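Peptidyl-tRNA hydrolase (Thermoplasma acidophilum, PDB 1RLK) probably hydrolyses the ester bond of peptidyl-tRNAs that drop off the ribosome, releasing the N-acyl-amino acid and the tRNA. Local coordinates at residues A8-L13 against V56-L61. Residues are numbered along the deposited sequence; the frame is centred on the assembly and turned at random.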
# COMPACT_ATOMS: atom_id res chain seq x y z
N ALA A 8 -2.84 -2.02 -2.09
CA ALA A 8 -3.22 -2.99 -3.10
C ALA A 8 -2.71 -4.35 -2.68
O ALA A 8 -1.52 -4.52 -2.44
CB ALA A 8 -2.65 -2.59 -4.46
N VAL A 9 -3.63 -5.32 -2.62
CA VAL A 9 -3.43 -6.63 -2.03
C VAL A 9 -3.48 -7.68 -3.12
O VAL A 9 -4.39 -7.67 -3.94
CB VAL A 9 -4.53 -6.90 -1.00
CG1 VAL A 9 -4.37 -8.28 -0.36
CG2 VAL A 9 -4.55 -5.81 0.04
N ARG A 10 -2.51 -8.60 -3.14
CA ARG A 10 -2.53 -9.76 -4.04
C ARG A 10 -3.63 -10.74 -3.68
O ARG A 10 -3.77 -11.12 -2.51
CB ARG A 10 -1.18 -10.51 -4.01
CG ARG A 10 -0.08 -9.81 -4.76
CD ARG A 10 1.28 -10.55 -4.71
NE ARG A 10 1.20 -11.88 -5.31
CZ ARG A 10 2.23 -12.73 -5.41
NH1 ARG A 10 3.42 -12.41 -4.92
NH2 ARG A 10 2.08 -13.90 -5.99
N LYS A 11 -4.39 -11.18 -4.69
CA LYS A 11 -5.49 -12.12 -4.49
C LYS A 11 -5.09 -13.57 -4.81
O LYS A 11 -5.79 -14.49 -4.43
CB LYS A 11 -6.73 -11.72 -5.32
CG LYS A 11 -6.53 -11.70 -6.85
CD LYS A 11 -7.86 -11.77 -7.65
CE LYS A 11 -8.58 -10.43 -7.69
NZ LYS A 11 -8.78 -9.90 -9.08
N ASP A 12 -3.96 -13.75 -5.48
CA ASP A 12 -3.47 -15.09 -5.86
C ASP A 12 -2.70 -15.85 -4.77
O ASP A 12 -2.19 -16.95 -5.03
CB ASP A 12 -2.60 -15.00 -7.13
CG ASP A 12 -1.34 -14.17 -6.94
OD1 ASP A 12 -1.28 -13.38 -5.98
OD2 ASP A 12 -0.36 -14.22 -7.71
N LEU A 13 -2.61 -15.31 -3.57
CA LEU A 13 -1.84 -15.94 -2.50
C LEU A 13 -2.65 -16.77 -1.50
O LEU A 13 -2.08 -17.38 -0.60
CB LEU A 13 -1.05 -14.88 -1.73
CG LEU A 13 0.10 -14.23 -2.50
CD1 LEU A 13 0.76 -13.20 -1.59
CD2 LEU A 13 1.11 -15.26 -2.99
N VAL A 56 -7.63 -2.11 -2.42
CA VAL A 56 -7.96 -2.78 -3.66
C VAL A 56 -7.26 -4.12 -3.72
O VAL A 56 -6.31 -4.39 -2.96
CB VAL A 56 -7.58 -1.91 -4.88
CG1 VAL A 56 -8.39 -0.63 -4.90
CG2 VAL A 56 -6.04 -1.59 -4.93
N LYS A 57 -7.72 -4.96 -4.63
CA LYS A 57 -7.09 -6.24 -4.87
C LYS A 57 -6.53 -6.27 -6.29
O LYS A 57 -7.05 -5.63 -7.19
CB LYS A 57 -8.04 -7.39 -4.58
CG LYS A 57 -9.27 -7.50 -5.47
CD LYS A 57 -10.18 -8.64 -4.98
CE LYS A 57 -11.62 -8.48 -5.49
NZ LYS A 57 -12.27 -9.79 -5.72
N VAL A 58 -5.41 -6.98 -6.45
CA VAL A 58 -4.73 -7.11 -7.73
C VAL A 58 -4.50 -8.60 -8.00
O VAL A 58 -4.50 -9.42 -7.08
CB VAL A 58 -3.42 -6.26 -7.81
CG1 VAL A 58 -3.74 -4.82 -7.57
CG2 VAL A 58 -2.34 -6.74 -6.85
N ASN A 59 -4.34 -8.95 -9.26
CA ASN A 59 -4.33 -10.35 -9.66
C ASN A 59 -3.04 -11.08 -9.32
O ASN A 59 -3.05 -12.27 -9.02
CB ASN A 59 -4.58 -10.47 -11.16
CG ASN A 59 -6.00 -10.18 -11.53
OD1 ASN A 59 -6.92 -10.50 -10.77
ND2 ASN A 59 -6.20 -9.57 -12.70
N ASP A 60 -1.93 -10.36 -9.38
CA ASP A 60 -0.64 -11.03 -9.24
C ASP A 60 0.50 -10.06 -8.96
O ASP A 60 0.30 -8.85 -8.82
CB ASP A 60 -0.36 -11.92 -10.47
CG ASP A 60 -0.46 -11.18 -11.78
OD1 ASP A 60 -0.10 -9.98 -11.85
OD2 ASP A 60 -0.89 -11.73 -12.82
N LEU A 61 1.70 -10.63 -8.86
CA LEU A 61 2.89 -9.87 -8.55
C LEU A 61 3.16 -8.81 -9.58
O LEU A 61 3.53 -7.69 -9.26
CB LEU A 61 4.09 -10.82 -8.42
CG LEU A 61 5.35 -10.17 -7.88
CD1 LEU A 61 5.06 -9.45 -6.57
CD2 LEU A 61 6.41 -11.26 -7.68
O HOH W 1 2.18 -13.50 -9.38
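Val9 pairs with Lys57 in parallel register, its N hydrogen-bonded to Val56 O at 2.9 Å and its O accepting from Val58 N, before Lys11 N continues the ladder to Val58 O. On the sheet face shared by Ala8, Val56 and Val58, Ala8 CB sits 3.6 Å from Val56 CG2 and also touches Val58 CG1, a small apolar patch that helix 61-74 covers through Ile67 and Ile64. At the end of strand 8-10, the Arg10 side chain runs over the start of that helix. A bend at chi3 (61°) lays its guanidinium with one face over Leu61, whose CB is 3.9 Å from NH1, while Leu13 CD2 packs on the opposite face. Asp12 meets the edge side-on: NE reaches the syn lone pair of OD1 at 3.0 Å, and NH2 approaches OD2 from above the carboxylate plane. With NH1 bonded to Ile94 O, three nitrogens fix the group's rotation. A water links Asp12 OD2 to Leu61 N, joining this salt bridge to the first turn of the helix. A leucine in place of Arg10 would probably leave the Asp12 carboxylate without its charged mate and free to turn, weakening that link. Nearer the surface, Lys11 and Asn59 extend side by side, and Lys11 NZ donates to Asn59 OD1 at 2.6 Å; the Lys11 side chain also crosses that of Lys57, CE lying 3.6 Å from Lys57 CD. The contact pairs edge strand 53-58 with strand 3-10 in the mixed sheet of the PTH2 fold, two parallel neighbours joined by a helical beta-alpha-beta crossover.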